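Local atomic coordinates of TIR protein (Paracoccus denitrificans PD1222, PDB entry 3H16), a protein that belongs to the bacterial TIR-domain family, with a parallel beta-sheet wrapped by helices, and is modelled here as a pair of subunits. Residues D53-R58 and R64-K69; E37-T42 and K139-I144; R108-W113 and A146-I151; S26-D31 and F86-P91; G97-E102 and S123-M128. All blocks are in the same frame, centred on the assembly; numbering follows the deposited sequence.

How the interactions relate
From the N terminus, interaction 4 opens first, at the end of strand 21-28, and closes at the loop 86-91; within that span lies interaction 1, which joins strand 50-57 to helix 63-73. Interaction 2 starts on helix 32-45 and closes only at helix 141-153, so it crosses interaction 4 and encloses interactions 1 and 5. Interaction 5 links the loop at 97-102 to 123-128 and crosses interaction 3, which ties strand 109-113 to helix 141-153 and also crosses interaction 2. Interactions 1 and 4 meet through neighbouring strands, interactions 2 and 3 share a helix, and Ile67, Leu98 and Ile109 bring interactions 1, 5 and 3 together.

Interaction 1: D53-R58 and R64-K69; sequences DDFSLR and RRSIDK
Ser66 reaches Phe55 by a polar route and by packing. In the polar one, a water donates to Phe55 O (2.9 Å) and is hydrogen-bonded to Ser66 OG, also at 2.9 Å. The serine hydroxyl is turned toward that water because OG stands opposite the backbone N (chi1 -179°). Packing adds the ring edge of Phe55: its CE1 lies 3.6 Å from Ser66 O, which sits in the ring plane, and Ser66 OG borders the same edge at CD1. Leu57 CD2 touches Ser66 OG at 4.1 Å. The contact joins the end of strand 50-57 to helix 63-73, on either side of the short connection that corresponds to the BB loop of TIR domains, and Phe55 is further enclosed by Trp51, edge-to-face, and by Phe24. Charge acts only weakly on the outer side. Lys69, its chain extended, brings NZ to 3.8 Å from Asp54 OD1, a long salt bridge, and its ammonium lies 5.3 Å from the Phe55 ring centre, at most a faint cation-pi attraction.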
# COMPACT_ATOMS: atom_id res chain seq x y z
N ASP B 53 8.33 -22.37 10.44
CA ASP B 53 9.09 -23.10 11.44
C ASP B 53 10.61 -23.04 11.24
O ASP B 53 11.36 -22.90 12.20
CB ASP B 53 8.63 -24.54 11.49
CG ASP B 53 9.22 -25.29 12.66
OD1 ASP B 53 8.98 -24.86 13.80
OD2 ASP B 53 9.93 -26.29 12.42
N ASP B 54 11.05 -23.13 9.99
CA ASP B 54 12.48 -23.08 9.69
C ASP B 54 12.89 -21.66 9.32
O ASP B 54 13.77 -21.46 8.48
CB ASP B 54 12.84 -24.01 8.53
CG ASP B 54 13.03 -25.46 8.97
OD1 ASP B 54 13.48 -26.27 8.13
OD2 ASP B 54 12.74 -25.80 10.14
N PHE B 55 12.24 -20.69 9.95
CA PHE B 55 12.54 -19.30 9.68
C PHE B 55 12.72 -18.46 10.93
O PHE B 55 12.70 -17.23 10.87
CB PHE B 55 11.43 -18.71 8.80
CG PHE B 55 11.41 -19.27 7.41
CD1 PHE B 55 12.32 -18.83 6.45
CD2 PHE B 55 10.50 -20.26 7.05
CE1 PHE B 55 12.33 -19.36 5.17
CE2 PHE B 55 10.50 -20.81 5.76
CZ PHE B 55 11.41 -20.35 4.82
N SER B 56 12.91 -19.13 12.07
CA SER B 56 13.16 -18.44 13.33
C SER B 56 14.61 -17.98 13.25
O SER B 56 15.47 -18.71 12.76
CB SER B 56 13.00 -19.38 14.51
OG SER B 56 11.75 -20.04 14.45
N LEU B 57 14.89 -16.78 13.73
CA LEU B 57 16.24 -16.27 13.67
C LEU B 57 16.91 -16.09 15.04
O LEU B 57 16.25 -15.82 16.05
CB LEU B 57 16.24 -14.96 12.89
CG LEU B 57 15.71 -15.14 11.46
CD1 LEU B 57 15.44 -13.79 10.82
CD2 LEU B 57 16.72 -15.93 10.63
N ARG B 58 18.23 -16.27 15.04
CA ARG B 58 19.07 -16.13 16.24
C ARG B 58 20.30 -15.31 15.87
O ARG B 58 20.75 -15.34 14.72
CB ARG B 58 19.48 -17.52 16.73
CG ARG B 58 18.29 -18.43 16.99
CD ARG B 58 18.72 -19.83 17.40
NE ARG B 58 19.51 -20.49 16.37
CZ ARG B 58 20.03 -21.70 16.50
NH1 ARG B 58 19.84 -22.39 17.62
NH2 ARG B 58 20.75 -22.23 15.51
N ARG B 64 20.13 -12.94 5.34
CA ARG B 64 20.37 -12.99 3.90
C ARG B 64 19.87 -14.30 3.28
O ARG B 64 18.89 -14.30 2.53
CB ARG B 64 21.88 -12.85 3.63
CG ARG B 64 22.30 -11.53 3.00
CD ARG B 64 21.65 -11.36 1.63
NE ARG B 64 21.99 -10.07 1.01
CZ ARG B 64 21.47 -9.64 -0.13
NH1 ARG B 64 20.59 -10.38 -0.80
NH2 ARG B 64 21.84 -8.46 -0.62
N ARG B 65 20.54 -15.40 3.60
CA ARG B 65 20.19 -16.71 3.06
C ARG B 65 18.79 -17.15 3.41
O ARG B 65 18.12 -17.79 2.60
CB ARG B 65 21.19 -17.77 3.54
CG ARG B 65 22.62 -17.55 3.05
CD ARG B 65 23.53 -18.71 3.43
NE ARG B 65 24.91 -18.46 3.00
CZ ARG B 65 25.70 -17.54 3.54
NH1 ARG B 65 25.26 -16.76 4.52
NH2 ARG B 65 26.93 -17.38 3.08
N SER B 66 18.35 -16.83 4.62
CA SER B 66 17.02 -17.20 5.06
C SER B 66 15.96 -16.62 4.13
O SER B 66 14.99 -17.30 3.78
CB SER B 66 16.76 -16.71 6.49
OG SER B 66 15.46 -17.09 6.93
N ILE B 67 16.16 -15.37 3.72
CA ILE B 67 15.23 -14.69 2.84
C ILE B 67 15.24 -15.32 1.45
O ILE B 67 14.19 -15.54 0.86
CB ILE B 67 15.57 -13.18 2.72
CG1 ILE B 67 15.33 -12.49 4.07
CG2 ILE B 67 14.69 -12.51 1.68
CD1 ILE B 67 13.88 -12.43 4.48
N ASP B 68 16.44 -15.62 0.94
CA ASP B 68 16.56 -16.24 -0.38
C ASP B 68 15.77 -17.54 -0.39
O ASP B 68 14.97 -17.78 -1.29
CB ASP B 68 18.03 -16.54 -0.71
CG ASP B 68 18.87 -15.28 -0.82
OD1 ASP B 68 18.56 -14.43 -1.68
OD2 ASP B 68 19.84 -15.15 -0.05
N LYS B 69 16.02 -18.37 0.61
CA LYS B 69 15.34 -19.65 0.76
C LYS B 69 13.83 -19.44 0.75
O LYS B 69 13.12 -20.00 -0.08
CB LYS B 69 15.76 -20.33 2.07
CG LYS B 69 15.04 -21.64 2.36
CD LYS B 69 15.40 -22.18 3.74
CE LYS B 69 14.58 -23.40 4.10
NZ LYS B 69 14.81 -23.82 5.52
O HOH W 1 13.65 -15.59 8.71

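Interaction 2: E37-T42 and K139-I144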
# COMPACT_ATOMS: atom_id res chain seq x y z
N GLU B 37 2.87 -17.58 15.68
CA GLU B 37 1.98 -18.73 15.68
C GLU B 37 0.54 -18.26 15.51
O GLU B 37 -0.19 -18.76 14.66
CB GLU B 37 2.13 -19.54 16.97
CG GLU B 37 2.44 -21.01 16.73
CD GLU B 37 2.85 -21.73 17.99
OE1 GLU B 37 2.04 -21.80 18.94
OE2 GLU B 37 4.00 -22.23 18.04
N ALA B 38 0.14 -17.29 16.33
CA ALA B 38 -1.21 -16.74 16.25
C ALA B 38 -1.47 -16.27 14.83
O ALA B 38 -2.50 -16.58 14.23
CB ALA B 38 -1.35 -15.57 17.20
N LEU B 39 -0.52 -15.53 14.29
CA LEU B 39 -0.62 -15.00 12.94
C LEU B 39 -0.72 -16.11 11.88
O LEU B 39 -1.51 -16.01 10.93
CB LEU B 39 0.59 -14.09 12.67
CG LEU B 39 0.90 -13.58 11.25
CD1 LEU B 39 -0.38 -13.12 10.56
CD2 LEU B 39 1.92 -12.44 11.34
N ALA B 40 0.09 -17.16 12.04
CA ALA B 40 0.10 -18.28 11.11
C ALA B 40 -1.24 -19.00 11.08
O ALA B 40 -1.74 -19.35 10.02
CB ALA B 40 1.21 -19.27 11.49
N HIS B 41 -1.81 -19.21 12.26
CA HIS B 41 -3.10 -19.88 12.38
C HIS B 41 -4.15 -19.05 11.64
O HIS B 41 -4.83 -19.55 10.74
CB HIS B 41 -3.49 -20.01 13.86
CG HIS B 41 -4.68 -20.89 14.09
ND1 HIS B 41 -4.64 -22.25 13.91
CD2 HIS B 41 -5.94 -20.59 14.47
CE1 HIS B 41 -5.84 -22.76 14.17
NE2 HIS B 41 -6.64 -21.77 14.52
N THR B 42 -4.25 -17.77 12.02
CA THR B 42 -5.20 -16.85 11.40
C THR B 42 -5.08 -16.78 9.89
O THR B 42 -6.09 -16.76 9.19
CB THR B 42 -5.03 -15.44 11.96
OG1 THR B 42 -5.12 -15.50 13.39
CG2 THR B 42 -6.12 -14.52 11.43
N LYS B 139 -3.81 -1.97 13.35
CA LYS B 139 -4.74 -2.93 12.79
C LYS B 139 -4.65 -4.21 13.60
O LYS B 139 -3.59 -4.56 14.12
CB LYS B 139 -4.39 -3.23 11.33
CG LYS B 139 -4.71 -2.08 10.39
CD LYS B 139 -4.70 -2.53 8.94
CE LYS B 139 -5.16 -1.39 8.04
NZ LYS B 139 -5.18 -1.77 6.60
N SER B 140 -5.78 -4.90 13.73
CA SER B 140 -5.80 -6.16 14.47
C SER B 140 -5.14 -7.19 13.55
O SER B 140 -4.91 -6.92 12.37
CB SER B 140 -7.24 -6.57 14.77
OG SER B 140 -7.98 -6.65 13.57
N VAL B 141 -4.83 -8.37 14.07
CA VAL B 141 -4.23 -9.38 13.22
C VAL B 141 -5.19 -9.76 12.10
O VAL B 141 -4.77 -10.06 10.98
CB VAL B 141 -3.87 -10.62 14.00
CG1 VAL B 141 -3.23 -11.66 13.06
CG2 VAL B 141 -2.91 -10.25 15.12
N ASP B 142 -6.49 -9.73 12.39
CA ASP B 142 -7.49 -10.08 11.38
C ASP B 142 -7.47 -9.09 10.23
O ASP B 142 -7.48 -9.49 9.06
CB ASP B 142 -8.89 -10.12 12.00
CG ASP B 142 -9.04 -11.24 13.00
OD1 ASP B 142 -8.74 -12.39 12.63
OD2 ASP B 142 -9.46 -10.97 14.14
N GLU B 143 -7.46 -7.81 10.55
CA GLU B 143 -7.44 -6.79 9.52
C GLU B 143 -6.19 -6.95 8.68
O GLU B 143 -6.26 -6.90 7.45
CB GLU B 143 -7.50 -5.39 10.15
CG GLU B 143 -8.86 -5.05 10.73
CD GLU B 143 -8.83 -3.79 11.59
OE1 GLU B 143 -8.33 -3.86 12.74
OE2 GLU B 143 -9.30 -2.74 11.12
N ILE B 144 -5.06 -7.17 9.34
CA ILE B 144 -3.80 -7.36 8.61
C ILE B 144 -3.90 -8.61 7.72
O ILE B 144 -3.44 -8.60 6.58
CB ILE B 144 -2.59 -7.52 9.57
CG1 ILE B 144 -2.36 -6.22 10.33
CG2 ILE B 144 -1.35 -7.87 8.77
CD1 ILE B 144 -1.24 -6.30 11.36
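Leu39 and Val141 meet where helix 32-45 passes the first turn of helix 141-153, two helices on the same face of the parallel sheet of the TIR fold. Their side chains cross obliquely, Leu39 CD1 resting 4.1 Å from Val141 CG1. On the sheet side Leu39 also touches Ile112 of strand 109-113, as does Ile144, which ties the pair of helices to the sheet. Thr42 and Asp142 lie at about a right angle, the methyl CG2 of Thr42 facing Asp142 OD1 at 3.6 Å. This methyl is turned outward because OG1 is held back on its own helix: it bonds to Ala38 O at 3.0 Å, from 37° above the carbonyl plane, and shares that oxygen with Thr42 N. The start of helix 141-153 is fixed by a capping box. Glu143 N gives a bond to Ser140 OG, while Glu143 OE1 accepts twice from the serine, from Ser140 N at 174° and, on its anti lone pair, from Ser140 OG at 2.9 Å.

Interaction 3: R108-W113 and A146-I151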
# COMPACT_ATOMS: atom_id res chain seq x y z
N ARG B 108 8.31 -8.21 -2.40
CA ARG B 108 7.85 -9.56 -2.09
C ARG B 108 8.01 -9.81 -0.60
O ARG B 108 7.67 -10.88 -0.10
CB ARG B 108 8.62 -10.61 -2.89
CG ARG B 108 8.25 -10.67 -4.37
CD ARG B 108 9.07 -11.73 -5.08
NE ARG B 108 8.71 -13.08 -4.66
CZ ARG B 108 9.45 -14.16 -4.91
NH1 ARG B 108 10.59 -14.04 -5.57
NH2 ARG B 108 9.05 -15.36 -4.50
N ILE B 109 8.53 -8.81 0.11
CA ILE B 109 8.70 -8.92 1.55
C ILE B 109 7.88 -7.84 2.24
O ILE B 109 8.18 -6.64 2.14
CB ILE B 109 10.17 -8.81 1.95
CG1 ILE B 109 10.95 -9.98 1.36
CG2 ILE B 109 10.30 -8.82 3.47
CD1 ILE B 109 12.41 -9.99 1.74
N LEU B 110 6.84 -8.27 2.93
CA LEU B 110 5.95 -7.38 3.64
C LEU B 110 6.33 -7.33 5.10
O LEU B 110 6.35 -8.36 5.78
CB LEU B 110 4.51 -7.85 3.48
CG LEU B 110 4.08 -8.05 2.02
CD1 LEU B 110 2.64 -8.50 1.97
CD2 LEU B 110 4.24 -6.74 1.25
N PRO B 111 6.66 -6.14 5.60
CA PRO B 111 7.04 -5.99 7.01
C PRO B 111 5.82 -5.71 7.88
O PRO B 111 4.85 -5.10 7.43
CB PRO B 111 8.01 -4.81 6.98
CG PRO B 111 7.40 -3.94 5.94
CD PRO B 111 7.00 -4.92 4.83
N ILE B 112 5.88 -6.14 9.13
CA ILE B 112 4.79 -5.90 10.06
C ILE B 112 5.42 -5.40 11.35
O ILE B 112 6.12 -6.15 12.03
CB ILE B 112 4.00 -7.18 10.38
CG1 ILE B 112 3.37 -7.74 9.11
CG2 ILE B 112 2.94 -6.90 11.41
CD1 ILE B 112 2.50 -8.97 9.37
N TRP B 113 5.19 -4.12 11.68
CA TRP B 113 5.71 -3.53 12.90
C TRP B 113 4.93 -4.11 14.05
O TRP B 113 3.71 -4.19 13.99
CB TRP B 113 5.55 -2.00 12.87
CG TRP B 113 6.45 -1.32 11.89
CD1 TRP B 113 7.01 -1.86 10.76
CD2 TRP B 113 6.87 0.06 11.91
NE1 TRP B 113 7.74 -0.91 10.09
CE2 TRP B 113 7.66 0.27 10.77
CE3 TRP B 113 6.63 1.13 12.79
CZ2 TRP B 113 8.23 1.52 10.48
CZ3 TRP B 113 7.19 2.37 12.50
CH2 TRP B 113 7.98 2.55 11.35
N ALA B 146 -6.58 -9.84 6.41
CA ALA B 146 -7.45 -9.55 5.28
C ALA B 146 -6.61 -8.85 4.20
O ALA B 146 -6.74 -9.17 3.01
CB ALA B 146 -8.61 -8.67 5.69
N ASP B 147 -5.75 -7.92 4.60
CA ASP B 147 -4.88 -7.22 3.65
C ASP B 147 -3.93 -8.19 2.95
O ASP B 147 -3.71 -8.10 1.74
CB ASP B 147 -4.06 -6.13 4.35
CG ASP B 147 -4.93 -5.00 4.90
OD1 ASP B 147 -5.87 -4.58 4.19
OD2 ASP B 147 -4.65 -4.52 6.02
N LEU B 148 -3.36 -9.12 3.72
CA LEU B 148 -2.43 -10.10 3.17
C LEU B 148 -3.11 -11.04 2.18
O LEU B 148 -2.51 -11.40 1.16
CB LEU B 148 -1.78 -10.90 4.30
CG LEU B 148 -0.88 -10.07 5.22
CD1 LEU B 148 -0.53 -10.87 6.44
CD2 LEU B 148 0.37 -9.64 4.48
N MET B 149 -4.34 -11.44 2.47
CA MET B 149 -5.08 -12.31 1.57
C MET B 149 -5.40 -11.54 0.30
O MET B 149 -5.42 -12.09 -0.80
CB MET B 149 -6.38 -12.80 2.22
CG MET B 149 -6.18 -13.76 3.37
SD MET B 149 -5.08 -15.14 2.97
CE MET B 149 -6.08 -16.04 1.81
N ALA B 150 -5.66 -10.24 0.45
CA ALA B 150 -5.96 -9.39 -0.69
C ALA B 150 -4.74 -9.35 -1.59
O ALA B 150 -4.86 -9.43 -2.81
CB ALA B 150 -6.30 -8.01 -0.23
N ILE B 151 -3.56 -9.21 -0.98
CA ILE B 151 -2.29 -9.15 -1.69
C ILE B 151 -1.94 -10.49 -2.33
O ILE B 151 -1.33 -10.53 -3.40
CB ILE B 151 -1.15 -8.71 -0.75
CG1 ILE B 151 -1.35 -7.24 -0.35
CG2 ILE B 151 0.20 -8.87 -1.44
CD1 ILE B 151 -0.29 -6.71 0.60
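Leu110, Leu148 and Ile151 share one shape at the first torsion: each places its gamma carbon (CG1 in Ile151) opposite the carbonyl carbon, with chi1 of -54°, -65° and -69° respectively. A nearly straight chi2 then carries Leu110 CD1 and Ile151 CD1 to their meeting, while Leu148 reaches the same leucine methyl with its other branch, CD2. Ile151 comes straight at it, the two side chains meeting tip to tip with Leu110 CD1 to Ile151 CD1 at 3.7 Å. Leu148 arrives differently, running alongside Leu110 but pointing the other way, so that its CD2 lies 3.6 Å from Leu110 CD1. One leucine methyl therefore sits against two residues spaced three apart on the helix. All three side chains are buried, and no hydrogen bond joins the segments. Around this cluster, Leu148 leans on Ile78 and Ile151 on Phe134 of the flanking strands. The second subunit lies close by: its Ser123 packs on Leu110, and Gln92 N of the second subunit donates to Asp147 OD1 on the same helix. The arrangement is that of helix 141-153 laid by its apolar side on strand 109-113 of the parallel sheet, the helix-on-sheet packing of the TIR domain.

Interaction 4: S26-D31 and F86-P91; sequences SHAWED and FKKEWP
Ala28, at the end of strand 21-28, approaches Lys88 in the type I turn Phe86-Glu89 with their CA atoms 8.0 Å apart. In the parallel sheet of a TIR domain this is where loops gather at the C-terminal ends of the strands. The link is chiefly ionic. Lys88 bends at chi2 (-71°) and again at chi4, which brings NZ to the carboxylate of Glu30. There it donates to Glu30 OE1 at 2.8 Å, on the syn lone pair, and more weakly to OE2 at 2.9 Å, so the carboxylate takes the ammonium between its two oxygens. Lys88 NZ also bonds to His84 O, a further partner for this largely buried cation. Ala28 CB flanks the salt bridge 3.6 Å from Lys88 NZ, and Trp29 crosses the lysine at about a right angle, CD1 to CE 4.2 Å. Within each segment an aromatic face carries the aliphatic part of a charged chain. Trp29 adopts chi1 79°, between its backbone N and carbonyl carbon, and Glu30 CG lies over the centre of its ring. In the other segment, Lys88 CB sits 3.3 Å above the plane of the Trp90 indole, offset toward the rim.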
# COMPACT_ATOMS: atom_id res chain seq x y z
N SER B 26 9.39 -14.53 8.29
CA SER B 26 10.69 -14.30 8.91
C SER B 26 10.45 -13.64 10.27
O SER B 26 9.66 -12.69 10.37
CB SER B 26 11.55 -13.39 8.04
OG SER B 26 12.84 -13.20 8.59
N HIS B 27 11.11 -14.12 11.31
CA HIS B 27 10.90 -13.59 12.65
C HIS B 27 12.00 -14.03 13.60
O HIS B 27 12.69 -15.03 13.36
CB HIS B 27 9.58 -14.11 13.20
CG HIS B 27 9.57 -15.59 13.43
ND1 HIS B 27 9.44 -16.50 12.39
CD2 HIS B 27 9.76 -16.33 14.55
CE1 HIS B 27 9.54 -17.73 12.87
NE2 HIS B 27 9.73 -17.65 14.18
N ALA B 28 12.14 -13.29 14.70
CA ALA B 28 13.13 -13.61 15.74
C ALA B 28 12.53 -14.75 16.58
O ALA B 28 11.35 -14.70 16.95
CB ALA B 28 13.38 -12.37 16.62
N TRP B 29 13.32 -15.77 16.88
CA TRP B 29 12.80 -16.92 17.63
C TRP B 29 11.89 -16.56 18.80
O TRP B 29 10.87 -17.21 19.03
CB TRP B 29 13.94 -17.83 18.11
CG TRP B 29 14.66 -17.35 19.32
CD1 TRP B 29 15.83 -16.64 19.35
CD2 TRP B 29 14.29 -17.57 20.69
NE1 TRP B 29 16.21 -16.41 20.65
CE2 TRP B 29 15.28 -16.97 21.49
CE3 TRP B 29 13.21 -18.22 21.31
CZ2 TRP B 29 15.23 -17.00 22.89
CZ3 TRP B 29 13.16 -18.24 22.70
CH2 TRP B 29 14.16 -17.64 23.47
N GLU B 30 12.26 -15.52 19.54
CA GLU B 30 11.47 -15.10 20.69
C GLU B 30 10.02 -14.78 20.34
O GLU B 30 9.14 -14.87 21.20
CB GLU B 30 12.13 -13.88 21.34
CG GLU B 30 13.58 -14.12 21.76
CD GLU B 30 14.59 -13.60 20.75
OE1 GLU B 30 14.40 -13.81 19.53
OE2 GLU B 30 15.59 -12.99 21.18
N ASP B 31 9.75 -14.42 19.09
CA ASP B 31 8.38 -14.10 18.69
C ASP B 31 7.60 -15.26 18.09
O ASP B 31 6.42 -15.10 17.78
CB ASP B 31 8.35 -12.93 17.69
CG ASP B 31 8.81 -11.63 18.32
OD1 ASP B 31 8.40 -11.33 19.46
OD2 ASP B 31 9.57 -10.89 17.66
N PHE B 86 15.11 -6.66 16.35
CA PHE B 86 16.09 -5.57 16.30
C PHE B 86 17.33 -5.87 17.15
O PHE B 86 18.45 -5.57 16.74
CB PHE B 86 15.48 -4.25 16.77
CG PHE B 86 14.39 -3.72 15.88
CD1 PHE B 86 14.31 -4.10 14.55
CD2 PHE B 86 13.47 -2.79 16.37
CE1 PHE B 86 13.33 -3.56 13.71
CE2 PHE B 86 12.50 -2.25 15.54
CZ PHE B 86 12.43 -2.64 14.20
N LYS B 87 17.12 -6.47 18.31
CA LYS B 87 18.22 -6.78 19.20
C LYS B 87 19.12 -7.90 18.71
O LYS B 87 19.97 -8.37 19.45
CB LYS B 87 17.70 -7.10 20.60
CG LYS B 87 17.07 -5.90 21.29
CD LYS B 87 16.90 -6.12 22.78
CE LYS B 87 16.34 -4.88 23.46
NZ LYS B 87 16.17 -5.09 24.92
N LYS B 88 18.94 -8.32 17.46
CA LYS B 88 19.77 -9.38 16.92
C LYS B 88 21.06 -8.81 16.31
O LYS B 88 22.00 -9.55 16.02
CB LYS B 88 19.02 -10.18 15.84
CG LYS B 88 17.88 -11.05 16.36
CD LYS B 88 18.40 -12.25 17.13
CE LYS B 88 17.27 -13.05 17.73
NZ LYS B 88 16.44 -12.15 18.56
N GLU B 89 21.10 -7.49 16.13
CA GLU B 89 22.27 -6.81 15.58
C GLU B 89 22.65 -7.29 14.18
O GLU B 89 23.74 -7.81 13.97
CB GLU B 89 23.48 -6.99 16.50
CG GLU B 89 23.36 -6.35 17.87
CD GLU B 89 24.69 -6.32 18.60
OE1 GLU B 89 25.27 -7.40 18.84
OE2 GLU B 89 25.16 -5.21 18.94
N TRP B 90 21.76 -7.11 13.21
CA TRP B 90 22.08 -7.54 11.86
C TRP B 90 22.92 -6.45 11.21
O TRP B 90 22.63 -5.27 11.37
CB TRP B 90 20.81 -7.71 11.02
CG TRP B 90 19.72 -8.49 11.67
CD1 TRP B 90 18.58 -8.00 12.24
CD2 TRP B 90 19.64 -9.91 11.78
NE1 TRP B 90 17.80 -9.02 12.69
CE2 TRP B 90 18.42 -10.21 12.43
CE3 TRP B 90 20.48 -10.96 11.39
CZ2 TRP B 90 18.02 -11.52 12.70
CZ3 TRP B 90 20.08 -12.26 11.66
CH2 TRP B 90 18.86 -12.53 12.31
N PRO B 91 23.97 -6.84 10.47
CA PRO B 91 24.83 -5.85 9.80
C PRO B 91 24.00 -5.24 8.66
O PRO B 91 23.02 -5.85 8.22
CB PRO B 91 25.98 -6.70 9.26
CG PRO B 91 26.01 -7.89 10.18
CD PRO B 91 24.54 -8.19 10.37

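Interaction 5: G97-E102 and S123-M128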
# COMPACT_ATOMS: atom_id res chain seq x y z
N GLY B 97 18.81 -7.22 1.50
CA GLY B 97 17.92 -8.04 0.70
C GLY B 97 16.46 -7.86 1.06
O GLY B 97 15.57 -8.06 0.23
N LEU B 98 16.22 -7.45 2.30
CA LEU B 98 14.88 -7.26 2.84
C LEU B 98 14.09 -6.12 2.21
O LEU B 98 12.97 -5.83 2.62
CB LEU B 98 14.99 -7.03 4.35
CG LEU B 98 13.88 -7.54 5.27
CD1 LEU B 98 13.65 -9.03 5.04
CD2 LEU B 98 14.29 -7.29 6.71
N PHE B 99 14.67 -5.46 1.21
CA PHE B 99 13.98 -4.33 0.58
C PHE B 99 13.63 -4.58 -0.87
O PHE B 99 12.69 -3.98 -1.40
CB PHE B 99 14.84 -3.07 0.67
CG PHE B 99 15.28 -2.73 2.06
CD1 PHE B 99 14.35 -2.57 3.08
CD2 PHE B 99 16.63 -2.58 2.35
CE1 PHE B 99 14.76 -2.26 4.38
CE2 PHE B 99 17.06 -2.27 3.64
CZ PHE B 99 16.12 -2.11 4.66
N GLN B 100 14.38 -5.47 -1.51
CA GLN B 100 14.19 -5.79 -2.92
C GLN B 100 12.76 -5.57 -3.43
O GLN B 100 11.78 -5.98 -2.80
CB GLN B 100 14.62 -7.23 -3.19
CG GLN B 100 14.86 -7.52 -4.65
CD GLN B 100 15.46 -8.89 -4.88
OE1 GLN B 100 14.87 -9.91 -4.54
NE2 GLN B 100 16.66 -8.91 -5.45
N LEU B 101 12.66 -4.92 -4.58
CA LEU B 101 11.38 -4.63 -5.20
C LEU B 101 11.22 -5.39 -6.52
O LEU B 101 12.21 -5.73 -7.17
CB LEU B 101 11.25 -3.12 -5.45
CG LEU B 101 10.18 -2.34 -4.68
CD1 LEU B 101 10.33 -2.56 -3.18
CD2 LEU B 101 10.29 -0.87 -5.03
N GLU B 102 9.98 -5.65 -6.90
CA GLU B 102 9.71 -6.36 -8.15
C GLU B 102 9.25 -5.36 -9.21
O GLU B 102 8.98 -4.20 -8.90
CB GLU B 102 8.63 -7.42 -7.94
CG GLU B 102 9.11 -8.69 -7.25
CD GLU B 102 9.89 -9.60 -8.19
OE1 GLU B 102 10.41 -10.64 -7.71
OE2 GLU B 102 9.99 -9.29 -9.39
N SER B 123 16.24 3.75 14.67
CA SER B 123 17.50 3.38 15.31
C SER B 123 18.08 2.12 14.70
O SER B 123 19.30 1.98 14.53
CB SER B 123 17.31 3.16 16.81
OG SER B 123 17.25 4.39 17.49
N PHE B 124 17.21 1.18 14.36
CA PHE B 124 17.64 -0.07 13.77
C PHE B 124 17.98 0.13 12.30
O PHE B 124 19.04 -0.30 11.83
CB PHE B 124 16.54 -1.12 13.91
CG PHE B 124 16.74 -2.33 13.05
CD1 PHE B 124 17.83 -3.16 13.24
CD2 PHE B 124 15.82 -2.63 12.04
CE1 PHE B 124 18.02 -4.29 12.43
CE2 PHE B 124 15.99 -3.75 11.23
CZ PHE B 124 17.09 -4.58 11.43
N SER B 125 17.09 0.81 11.57
CA SER B 125 17.28 1.04 10.14
C SER B 125 16.48 2.24 9.65
O SER B 125 15.26 2.16 9.51
CB SER B 125 16.86 -0.21 9.36
OG SER B 125 16.91 0.01 7.96
N PRO B 126 17.16 3.36 9.35
CA PRO B 126 16.52 4.59 8.86
C PRO B 126 15.60 4.36 7.67
O PRO B 126 14.46 4.83 7.66
CB PRO B 126 17.71 5.47 8.50
CG PRO B 126 18.79 5.00 9.45
CD PRO B 126 18.63 3.51 9.41
N THR B 127 16.08 3.65 6.66
CA THR B 127 15.29 3.39 5.47
C THR B 127 13.98 2.66 5.81
O THR B 127 12.92 2.98 5.28
CB THR B 127 16.09 2.54 4.44
OG1 THR B 127 17.36 3.17 4.22
CG2 THR B 127 15.35 2.44 3.11
N MET B 128 14.08 1.69 6.71
CA MET B 128 12.92 0.90 7.12
C MET B 128 11.87 1.73 7.85
O MET B 128 10.66 1.45 7.76
CB MET B 128 13.39 -0.24 8.04
CG MET B 128 12.29 -1.15 8.54
SD MET B 128 11.55 -2.16 7.24
CE MET B 128 12.70 -3.55 7.20
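Phe99 and Leu98 meet Met128 where the loop after helix 92-95 packs on helix 126-129, on the face of the TIR-domain sheet that also carries helix 63-73. The tight part of the contact centres on a single methyl. Met128 places CG opposite its backbone N (chi1 -180°), then bends at chi2 and again at chi3 (85°), and this folded chain turns CE back toward the loop. There CE lies 3.7 Å from Phe99 CE1, coming to the ring obliquely, and the two side chains run slantwise to each other. Leu98 closes in on the same methyl and is itself buried against Val79, Ile67 and Leu63; Met128 in turn touches Leu81, so the inner half of the contact reaches the sheet. The outer half is looser. Thr127 is exposed and points toward the loop, yet its CB stays 4.7 Å from Phe99 CZ. Ser125, just after helix 118-124, adds a lighter touch: its hydroxyl borders the Phe99 edge near the ring plane, OG to CZ 4.0 Å. No hydrogen bond crosses the contact. On the sheet side its last element is the methyl-to-methyl approach of Leu98 CD2 and Met128 CE at 4.1 Å.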